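Local coordinates for Atp-dependent DNA ligase (Psychromonas sp., PDB 4D05), which seals breaks in the DNA backbone, using ATP to form an enzyme-adenylate intermediate on the way to the joined strand, at residues Q71-E74 / T75-I79; R110-K113 / M114-L117; S216-D220 / E221-T225. One frame throughout, in Å; residues are numbered along the deposited sequence.

Contact 1 (Q71-E74 / T75-I79); sequences QQFE and TVSGI. With SO4 (sulfate ion), chain C.
One face of the Phe73 ring receives the CB of Ser77, one helical turn further on, while OE2 of Glu74 lies at the ring's edge, in its plane. Ser77 CB stands 4.1 Å from the centroid of the Phe73 ring and 24° off the normal, displaced toward the rim on the CZ side, which makes this a CH-pi contact. Phe73 reaches that position because its CG is anti to the backbone N (chi1 173°), so that the ring lies back over the first turn; the ring also touches Ile30 and Asp28, and the Phe73 side chain is about 8 Å from the bound AMP. The polar ends on this side meet through a water, 2.7 Å from Ser77 OG and donating to Glu74 OE1 at 3.2 Å, the Glu74 chain being folded at chi2. All of this belongs to the N-terminal turn of helix 73-80 in the ligase's nucleotide-binding domain, with Gln72 as N-cap. Its carbonyl accepts from Val76 N, and the bond from Ser77 N to Phe73 O (2.9 Å) continues the helical pattern. The first amides of the helix point out from its N-terminal end toward a sulfate, probably from the crystallisation liquor: Phe73 N donates to O2 and Glu74 N to O4, each at 2.9 Å, the latter almost straight at 175°. CG1 of Val76, set between its own backbone N and carbonyl carbon, rests 3.4 Å from Phe73 O.

Contact 2 (R110-K113 / M114-L117); sequences RINK and MQTL
Apolar contact between Ile111 and Met114, a selenomethionine here, marks the buried side of this turn of helix 107-121. The two side chains meet at a slant, with Ile111 CG1 4.1 Å from Met114 CE. A bend at chi3 (-75°) turns that methyl back toward the preceding turn, where CE also lies 3.7 Å from Ile111 CA. Beyond the segments, Met114 packs on Leu100 and Met128, so the helix is laid against its neighbours in the beta-alpha-beta unit of strand 94-99, helix 107-121 and strand 126-128. CG of Lys113 comes to 4.2 Å from CG of Leu117.

Backbone bonds link residues four apart: Met114 N to Arg110 O, Gln115 N to Ile111 O, and Leu117 N to Lys113 O, while Thr116 N to Asn112 O is weak at 3.3 Å.

Water-mediated contacts occupy the exposed side. The amides of Asn112 and Gln115 are turned 74° against each other, and one water joins them, accepting from Asn112 ND2 (2.9 Å) and donating to Gln115 OE1 (3.2 Å). A second water donates to Asn112 O at 2.9 Å and also bonds to Thr116 OG1, giving that carbonyl a partner beside its weak helical one.

The charge of Arg110 is met outside the two segments: NE forms a salt bridge to Asp99, and NH1 bonds to the carbonyls of Val105 and Ala162. In this part of the helix, then, Ile111 and Met114 meet by apolar contact, whereas exposed Asn112 is linked to Gln115 and Thr116 through waters rather than by direct side-chain bonds.

Contact 3 (S216-D220 / E221-T225); sequences SGFSD and EERST
Ser219 places its OG between its own backbone N and carbonyl carbon (chi1 65°), where it can accept from Glu222 N at 3.1 Å. Glu222, with CG anti to its carbonyl carbon (chi1 -68°) and the chain extended beyond, returns the exchange: its OE1 takes the N-H of Ser219 at 2.9 Å, nearly straight at 169°. That N-H comes to the anti side of the oxygen, somewhat out of the carboxylate plane, and a water also lies close to OE1.

Preceding the cap, Phe218 turns the rim of its ring toward Arg223. CD2 sits over one face of the guanidinium, 4.0 Å from Arg223 CZ, with the two planes steeply inclined; the ring itself stacks on Phe251. A water at the guanidinium's edge accepts from Arg223 NE and donates to Phe218 O and Asp220 OD1, while a second links Arg223 NH2 to the same carbonyl. The head group also donates to the carbonyls of Gly200, Leu199 and Gly215 and makes a cation-pi contact with Tyr195, so Arg223 ties the helix to the start of strand 199-206 and to the loop after strand 211-214. The reciprocal serine-glutamate exchange is a capping box, opening the short helix 220-224 that lies between the third and fourth strands of an OB fold.

How the contacts relate
Each contact is local and joins two adjoining segments, through residues three to five apart, so none encloses a loop and none nests in or crosses another; they follow in series. From the N terminus, contact 1 starts helix 73-80, between strands 62-67 and 94-99 of one sheet of the nucleotide-binding domain. Contact 2 comes next, on helix 107-121, which connects strands 94-99 and 126-128 of that same sheet; the centres of contacts 1 and 2 are about 27 Å apart. The chain then passes into the OB domain, where contact 3 turns from strand 211-214 into helix 220-224. Contacts 2 and 3 lie on opposite sides of the chain's centre, about 51 Å between centres.

Contact 1 (Q71-E74 / T75-I79)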
ATOM      1  N   GLN A  71     -11.510  -5.836   0.589  0.60  7.82           N
ATOM      2  CA  GLN A  71     -11.901  -6.132   1.972  0.60  7.85           C
ATOM      3  C   GLN A  71     -12.001  -7.610   2.242  0.60  8.25           C
ATOM      4  O   GLN A  71     -12.888  -8.048   2.974  0.60  8.45           O
ATOM      5  CB  GLN A  71     -13.216  -5.428   2.340  0.60  9.29           C
ATOM      6  CG  GLN A  71     -13.183  -3.932   2.248  0.60 12.01           C
ATOM      7  CD  GLN A  71     -12.188  -3.292   3.184  0.60 15.49           C
ATOM      8  OE1 GLN A  71     -12.158  -3.589   4.376  0.60 18.45           O
ATOM      9  NE2 GLN A  71     -11.370  -2.399   2.652  0.60 18.05           N
ATOM     10  N   GLN A  72     -11.093  -8.383   1.634  1.00  7.39           N
ATOM     11  CA  GLN A  72     -10.959  -9.816   1.955  1.00  6.28           C
ATOM     12  C   GLN A  72      -9.520 -10.184   2.233  1.00  6.12           C
ATOM     13  O   GLN A  72      -9.051 -11.294   1.894  1.00  5.63           O
ATOM     14  CB  GLN A  72     -11.509 -10.690   0.841  1.00 10.23           C
ATOM     15  CG  GLN A  72     -13.007 -10.597   0.703  1.00 14.29           C
ATOM     16  CD  GLN A  72     -13.700 -11.267   1.828  1.00 23.13           C
ATOM     17  OE1 GLN A  72     -14.527 -10.675   2.519  1.00 28.65           O
ATOM     18  NE2 GLN A  72     -13.379 -12.517   2.035  1.00 24.53           N
ATOM     19  N   PHE A  73      -8.812  -9.264   2.869  1.00  5.79           N
ATOM     20  CA  PHE A  73      -7.424  -9.539   3.177  1.00  5.27           C
ATOM     21  C   PHE A  73      -7.235 -10.712   4.148  1.00  5.04           C
ATOM     22  O   PHE A  73      -6.410 -11.598   3.897  1.00  4.63           O
ATOM     23  CB  PHE A  73      -6.681  -8.316   3.736  1.00  5.60           C
ATOM     24  CG  PHE A  73      -5.333  -8.655   4.204  1.00  5.40           C
ATOM     25  CD1 PHE A  73      -4.293  -8.834   3.309  1.00  6.47           C
ATOM     26  CD2 PHE A  73      -5.105  -8.930   5.544  1.00  5.36           C
ATOM     27  CE1 PHE A  73      -3.024  -9.220   3.741  1.00  6.62           C
ATOM     28  CE2 PHE A  73      -3.856  -9.319   5.972  1.00  7.94           C
ATOM     29  CZ  PHE A  73      -2.817  -9.472   5.076  1.00  6.50           C
ATOM     30  N   GLU A  74      -7.897 -10.688   5.298  1.00  5.61           N
ATOM     31  CA  GLU A  74      -7.657 -11.772   6.252  1.00  6.40           C
ATOM     32  C   GLU A  74      -8.008 -13.125   5.625  1.00  5.61           C
ATOM     33  O   GLU A  74      -7.375 -14.132   5.929  1.00  6.82           O
ATOM     34  CB  GLU A  74      -8.386 -11.565   7.581  1.00  8.69           C
ATOM     35  CG  GLU A  74      -7.880 -10.353   8.354  1.00 10.78           C
ATOM     36  CD  GLU A  74      -6.394 -10.379   8.751  1.00 14.00           C
ATOM     37  OE1 GLU A  74      -5.783 -11.454   8.874  1.00 18.65           O
ATOM     38  OE2 GLU A  74      -5.828  -9.289   8.999  1.00 15.38           O
ATOM     39  N   THR A  75      -9.034 -13.173   4.789  1.00  5.26           N
ATOM     40  CA  THR A  75      -9.379 -14.426   4.133  1.00  6.80           C
ATOM     41  C   THR A  75      -8.251 -14.926   3.244  1.00  4.88           C
ATOM     42  O   THR A  75      -7.817 -16.068   3.358  1.00  4.88           O
ATOM     43  CB  THR A  75     -10.629 -14.289   3.319  1.00  7.48           C
ATOM     44  OG1 THR A  75     -11.701 -13.887   4.190  1.00 10.83           O
ATOM     45  CG2 THR A  75     -10.955 -15.615   2.659  1.00  9.52           C
ATOM     46  N   VAL A  76      -7.760 -14.062   2.343  1.00  4.64           N
ATOM     47  CA  VAL A  76      -6.678 -14.517   1.457  1.00  4.81           C
ATOM     48  C   VAL A  76      -5.390 -14.839   2.205  1.00  2.62           C
ATOM     49  O   VAL A  76      -4.719 -15.832   1.909  1.00  4.41           O
ATOM     50  CB  VAL A  76      -6.453 -13.548   0.256  1.00  4.88           C
ATOM     51  CG1 VAL A  76      -5.772 -12.261   0.668  1.00  4.75           C
ATOM     52  CG2 VAL A  76      -5.646 -14.257  -0.834  1.00  5.14           C
ATOM     53  N   SER A  77      -5.062 -14.049   3.214  1.00  3.81           N
ATOM     54  CA  SER A  77      -3.890 -14.290   4.040  1.00  6.08           C
ATOM     55  C   SER A  77      -4.006 -15.630   4.774  1.00  5.33           C
ATOM     56  O   SER A  77      -3.049 -16.400   4.820  1.00  6.29           O
ATOM     57  CB  SER A  77      -3.742 -13.147   5.074  1.00  6.55           C
ATOM     58  OG  SER A  77      -2.556 -13.325   5.860  1.00  8.85           O
ATOM     59  N   GLY A  78      -5.188 -15.938   5.288  1.00  5.58           N
ATOM     60  CA  GLY A  78      -5.400 -17.201   5.992  1.00  6.10           C
ATOM     61  C   GLY A  78      -5.231 -18.409   5.083  1.00  5.89           C
ATOM     62  O   GLY A  78      -4.720 -19.444   5.481  1.00  7.84           O
ATOM     63  N   ILE A  79      -5.676 -18.287   3.849  1.00  3.70           N
ATOM     64  CA  ILE A  79      -5.490 -19.382   2.903  1.00  3.75           C
ATOM     65  C   ILE A  79      -4.003 -19.509   2.534  1.00  4.01           C
ATOM     66  O   ILE A  79      -3.435 -20.597   2.525  1.00  5.28           O
ATOM     67  CB  ILE A  79      -6.345 -19.155   1.644  1.00  5.31           C
ATOM     68  CG1 ILE A  79      -7.839 -19.180   1.972  1.00  5.26           C
ATOM     69  CG2 ILE A  79      -6.016 -20.193   0.579  1.00  5.98           C
ATOM     70  CD1 ILE A  79      -8.712 -18.580   0.868  1.00  5.50           C
TER
HETATM   71  S   SO4 C1258     -10.008  -7.192   5.695  0.87 18.58           S
HETATM   72  O1  SO4 C1258     -11.387  -6.765   6.077  0.87 25.00           O
HETATM   73  O2  SO4 C1258      -9.755  -6.875   4.262  0.87 13.97           O
HETATM   74  O3  SO4 C1258      -9.097  -6.429   6.565  0.87 21.23           O
HETATM   75  O4  SO4 C1258      -9.860  -8.621   6.047  0.87 14.67           O
HETATM   76  O   HOH W   1      -2.677 -11.880   8.119  0.95 12.14           O

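Contact 2 (R110-K113 / M114-L117)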
ATOM      1  N   ARG A 110       6.187  -4.110 -20.835  1.00  3.52           N
ATOM      2  CA  ARG A 110       5.861  -5.182 -19.920  1.00  3.62           C
ATOM      3  C   ARG A 110       4.344  -5.311 -19.780  1.00  3.01           C
ATOM      4  O   ARG A 110       3.838  -6.398 -19.732  1.00  4.37           O
ATOM      5  CB  ARG A 110       6.544  -4.987 -18.565  1.00  3.46           C
ATOM      6  CG  ARG A 110       8.050  -4.965 -18.736  1.00  6.77           C
ATOM      7  CD  ARG A 110       8.972  -5.027 -17.587  1.00  8.09           C
ATOM      8  NE  ARG A 110       8.664  -4.274 -16.403  1.00  6.65           N
ATOM      9  CZ  ARG A 110       9.264  -3.167 -15.971  1.00  6.03           C
ATOM     10  NH1 ARG A 110      10.127  -2.477 -16.705  1.00  5.75           N
ATOM     11  NH2 ARG A 110       8.909  -2.683 -14.796  1.00  6.78           N
ATOM     12  N   ILE A 111       3.619  -4.197 -19.711  1.00  2.57           N
ATOM     13  CA  ILE A 111       2.162  -4.267 -19.666  1.00  2.44           C
ATOM     14  C   ILE A 111       1.614  -4.975 -20.898  1.00  2.72           C
ATOM     15  O   ILE A 111       0.736  -5.823 -20.826  1.00  3.98           O
ATOM     16  CB  ILE A 111       1.550  -2.865 -19.598  1.00  3.41           C
ATOM     17  CG1 ILE A 111       1.879  -2.188 -18.255  1.00  2.42           C
ATOM     18  CG2 ILE A 111       0.060  -2.931 -19.798  1.00  3.11           C
ATOM     19  CD1 ILE A 111       1.476  -0.722 -18.229  1.00  4.67           C
ATOM     20  N   ASN A 112       2.147  -4.632 -22.065  1.00  3.41           N
ATOM     21  CA  ASN A 112       1.653  -5.268 -23.275  1.00  4.22           C
ATOM     22  C   ASN A 112       1.874  -6.780 -23.241  1.00  4.70           C
ATOM     23  O   ASN A 112       0.996  -7.560 -23.615  1.00  5.55           O
ATOM     24  CB  ASN A 112       2.305  -4.634 -24.493  1.00  6.29           C
ATOM     25  CG  ASN A 112       1.595  -4.975 -25.746  1.00  9.36           C
ATOM     26  OD1 ASN A 112       1.888  -6.012 -26.343  1.00 10.96           O
ATOM     27  ND2 ASN A 112       0.602  -4.115 -26.162  1.00  9.88           N
ATOM     28  N   LYS A 113       3.042  -7.189 -22.766  1.00  3.80           N
ATOM     29  CA  LYS A 113       3.314  -8.617 -22.644  1.00  4.58           C
ATOM     30  C   LYS A 113       2.375  -9.278 -21.627  1.00  4.65           C
ATOM     31  O   LYS A 113       1.862 -10.361 -21.882  1.00  6.39           O
ATOM     32  CB  LYS A 113       4.768  -8.889 -22.302  1.00  6.25           C
ATOM     33  CG  LYS A 113       5.097 -10.363 -22.309  1.00  6.53           C
ATOM     34  CD  LYS A 113       6.565 -10.615 -22.199  1.00  8.29           C
ATOM     35  CE  LYS A 113       6.858 -12.077 -22.248  1.00 12.49           C
ATOM     36  NZ  LYS A 113       8.322 -12.349 -22.301  1.00 20.38           N
HETATM   37  N   MSE A 114       2.182  -8.644 -20.475  1.00  4.43           N
HETATM   38  CA  MSE A 114       1.311  -9.215 -19.464  1.00  2.96           C
HETATM   39  C   MSE A 114      -0.110  -9.429 -19.989  1.00  4.27           C
HETATM   40  O   MSE A 114      -0.736 -10.451 -19.688  1.00  4.59           O
HETATM   41  CB  MSE A 114       1.268  -8.310 -18.216  1.00  4.64           C
HETATM   42  CG  MSE A 114       2.526  -8.368 -17.425  1.00  5.74           C
HETATM   43 SE   MSE A 114       2.331  -7.500 -15.644  1.00  8.68          SE
HETATM   44  CE  MSE A 114       2.363  -5.692 -16.263  1.00  8.27           C
ATOM     45  N   GLN A 115      -0.625  -8.473 -20.768  1.00  5.65           N
ATOM     46  CA  GLN A 115      -1.982  -8.591 -21.335  1.00  7.28           C
ATOM     47  C   GLN A 115      -2.062  -9.863 -22.168  1.00  7.51           C
ATOM     48  O   GLN A 115      -3.014 -10.610 -22.055  1.00  7.68           O
ATOM     49  CB  GLN A 115      -2.365  -7.391 -22.213  1.00  9.46           C
ATOM     50  CG  GLN A 115      -2.482  -6.074 -21.447  1.00 16.10           C
ATOM     51  CD  GLN A 115      -2.733  -4.824 -22.330  1.00 18.64           C
ATOM     52  OE1 GLN A 115      -1.924  -4.477 -23.200  1.00 20.32           O
ATOM     53  NE2 GLN A 115      -3.818  -4.096 -22.030  1.00 23.74           N
ATOM     54  N   THR A 116      -1.058 -10.089 -23.004  1.00  6.92           N
ATOM     55  CA  THR A 116      -0.991 -11.301 -23.822  1.00  8.43           C
ATOM     56  C   THR A 116      -0.870 -12.567 -22.992  1.00  7.81           C
ATOM     57  O   THR A 116      -1.567 -13.537 -23.242  1.00  9.00           O
ATOM     58  CB  THR A 116       0.157 -11.216 -24.843  1.00 12.14           C
ATOM     59  OG1 THR A 116      -0.106 -10.149 -25.758  1.00 15.67           O
ATOM     60  CG2 THR A 116       0.231 -12.484 -25.646  1.00 14.95           C
ATOM     61  N   LEU A 117       0.025 -12.569 -22.010  1.00  6.48           N
ATOM     62  CA  LEU A 117       0.191 -13.723 -21.139  1.00  7.17           C
ATOM     63  C   LEU A 117      -1.140 -14.104 -20.464  1.00  6.86           C
ATOM     64  O   LEU A 117      -1.533 -15.273 -20.443  1.00  6.93           O
ATOM     65  CB  LEU A 117       1.253 -13.450 -20.072  1.00  7.97           C
ATOM     66  CG  LEU A 117       2.700 -13.287 -20.543  1.00  8.53           C
ATOM     67  CD1 LEU A 117       3.550 -12.935 -19.332  1.00  9.55           C
ATOM     68  CD2 LEU A 117       3.214 -14.540 -21.231  1.00 10.26           C
TER
HETATM   69  O   HOH W   2      -0.189  -1.994 -24.328  1.00 21.92           O
HETATM   70  O   HOH W   3      -0.902  -7.325 -25.730  0.96 22.80           O

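Contact 3 (S216-D220 / E221-T225)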
ATOM      1  N   SER A 216      -5.754  18.925  15.871  1.00  4.97           N
ATOM      2  CA  SER A 216      -6.994  18.407  15.284  1.00  5.18           C
ATOM      3  C   SER A 216      -7.096  16.892  15.445  1.00  5.52           C
ATOM      4  O   SER A 216      -6.109  16.220  15.710  1.00  6.84           O
ATOM      5  CB  SER A 216      -7.067  18.778  13.793  1.00  8.12           C
ATOM      6  OG  SER A 216      -7.189  20.199  13.706  1.00 11.48           O
ATOM      7  N   GLY A 217      -8.297  16.365  15.268  1.00  6.62           N
ATOM      8  CA  GLY A 217      -8.542  14.936  15.370  1.00  6.29           C
ATOM      9  C   GLY A 217      -9.034  14.512  16.754  1.00  6.82           C
ATOM     10  O   GLY A 217      -9.178  13.322  17.009  1.00  9.53           O
ATOM     11  N   PHE A 218      -9.303  15.470  17.646  1.00  6.65           N
ATOM     12  CA  PHE A 218      -9.767  15.155  18.987  1.00  7.85           C
ATOM     13  C   PHE A 218     -11.286  15.261  19.072  1.00  9.53           C
ATOM     14  O   PHE A 218     -11.879  16.232  18.582  1.00  9.78           O
ATOM     15  CB  PHE A 218      -9.179  16.131  20.013  1.00  7.00           C
ATOM     16  CG  PHE A 218      -7.684  16.100  20.069  1.00  6.19           C
ATOM     17  CD1 PHE A 218      -7.020  15.041  20.691  1.00  5.92           C
ATOM     18  CD2 PHE A 218      -6.940  17.114  19.519  1.00  6.66           C
ATOM     19  CE1 PHE A 218      -5.625  15.026  20.747  1.00  5.66           C
ATOM     20  CE2 PHE A 218      -5.574  17.086  19.573  1.00  6.84           C
ATOM     21  CZ  PHE A 218      -4.915  16.054  20.183  1.00  7.29           C
ATOM     22  N   SER A 219     -11.902  14.305  19.749  1.00 10.71           N
ATOM     23  CA  SER A 219     -13.317  14.394  20.048  1.00 13.55           C
ATOM     24  C   SER A 219     -13.499  15.382  21.193  1.00 10.75           C
ATOM     25  O   SER A 219     -12.538  15.716  21.866  1.00 10.24           O
ATOM     26  CB  SER A 219     -13.835  13.042  20.495  1.00 16.72           C
ATOM     27  OG  SER A 219     -13.213  12.698  21.712  1.00 15.00           O
ATOM     28  N   ASP A 220     -14.717  15.800  21.478  1.00 13.03           N
ATOM     29  CA  ASP A 220     -14.861  16.722  22.597  1.00 16.11           C
ATOM     30  C   ASP A 220     -14.501  16.039  23.912  1.00 13.96           C
ATOM     31  O   ASP A 220     -13.953  16.676  24.817  1.00 14.37           O
ATOM     32  CB  ASP A 220     -16.240  17.372  22.620  1.00 21.32           C
ATOM     33  CG  ASP A 220     -16.383  18.483  21.562  1.00 23.67           C
ATOM     34  OD1 ASP A 220     -15.358  19.100  21.099  1.00 21.00           O
ATOM     35  OD2 ASP A 220     -17.547  18.757  21.233  1.00 31.19           O
ATOM     36  N   GLU A 221     -14.727  14.742  24.010  1.00 13.80           N
ATOM     37  CA  GLU A 221     -14.328  14.022  25.240  1.00 15.16           C
ATOM     38  C   GLU A 221     -12.801  14.041  25.442  1.00 11.84           C
ATOM     39  O   GLU A 221     -12.303  14.134  26.577  1.00 12.23           O
ATOM     40  CB  GLU A 221     -14.829  12.581  25.200  1.00 24.09           C
ATOM     41  CG  GLU A 221     -16.360  12.450  25.301  1.00 32.58           C
ATOM     42  CD  GLU A 221     -17.136  12.929  24.051  1.00 37.59           C
ATOM     43  OE1 GLU A 221     -16.566  12.997  22.915  1.00 35.90           O
ATOM     44  OE2 GLU A 221     -18.350  13.221  24.230  1.00 40.74           O
ATOM     45  N   GLU A 222     -12.069  13.918  24.338  1.00  8.75           N
ATOM     46  CA  GLU A 222     -10.616  13.974  24.378  1.00  8.01           C
ATOM     47  C   GLU A 222     -10.095  15.385  24.687  1.00  8.68           C
ATOM     48  O   GLU A 222      -9.001  15.539  25.197  1.00  9.09           O
ATOM     49  CB  GLU A 222     -10.013  13.442  23.068  1.00  9.58           C
ATOM     50  CG  GLU A 222     -10.258  11.932  22.933  1.00 12.68           C
ATOM     51  CD  GLU A 222     -10.034  11.385  21.552  1.00 13.14           C
ATOM     52  OE1 GLU A 222     -10.079  12.145  20.546  1.00 11.22           O
ATOM     53  OE2 GLU A 222      -9.811  10.153  21.472  1.00 14.21           O
ATOM     54  N   ARG A 223     -10.872  16.418  24.406  1.00  8.03           N
ATOM     55  CA  ARG A 223     -10.419  17.744  24.789  1.00  7.63           C
ATOM     56  C   ARG A 223     -10.610  17.979  26.277  1.00  7.47           C
ATOM     57  O   ARG A 223      -9.946  18.844  26.859  1.00  7.35           O
ATOM     58  CB  ARG A 223     -11.116  18.781  23.988  1.00  8.55           C
ATOM     59  CG  ARG A 223     -10.611  18.722  22.558  1.00 11.02           C
ATOM     60  CD  ARG A 223     -10.738  19.967  21.902  1.00  9.91           C
ATOM     61  NE  ARG A 223     -10.504  19.871  20.478  1.00  7.63           N
ATOM     62  CZ  ARG A 223      -9.398  20.239  19.866  1.00  6.05           C
ATOM     63  NH1 ARG A 223      -8.370  20.739  20.546  1.00  5.86           N
ATOM     64  NH2 ARG A 223      -9.329  20.121  18.557  1.00  7.81           N
ATOM     65  N   SER A 224     -11.528  17.228  26.878  1.00  9.48           N
ATOM     66  CA  SER A 224     -11.722  17.275  28.336  1.00 14.30           C
ATOM     67  C   SER A 224     -10.803  16.292  29.077  1.00 14.18           C
ATOM     68  O   SER A 224     -10.347  16.588  30.182  1.00 19.19           O
ATOM     69  CB  SER A 224     -13.169  16.960  28.713  1.00 18.37           C
ATOM     70  OG  SER A 224     -14.099  17.616  27.851  1.00 24.33           O
ATOM     71  N   THR A 225     -10.533  15.131  28.470  1.00 11.34           N
ATOM     72  CA  THR A 225      -9.664  14.116  29.064  1.00 12.29           C
ATOM     73  C   THR A 225      -8.600  13.718  28.050  1.00 10.89           C
ATOM     74  O   THR A 225      -8.794  12.832  27.229  1.00 10.60           O
ATOM     75  CB  THR A 225     -10.439  12.870  29.501  1.00 16.90           C
ATOM     76  OG1 THR A 225     -11.482  13.260  30.409  1.00 17.74           O
ATOM     77  CG2 THR A 225      -9.499  11.876  30.182  1.00 19.95           C
TER
HETATM   78  O   HOH W   4     -11.243  11.000  18.347  1.00 14.29           O
HETATM   79  O   HOH W   5     -12.892  18.678  19.412  1.00 12.45           O
HETATM   80  O   HOH W   6     -10.670  18.207  16.984  1.00 12.90           O
HETATM   81  O   HOH W   7     -14.928  19.244  25.470  1.00 23.37           O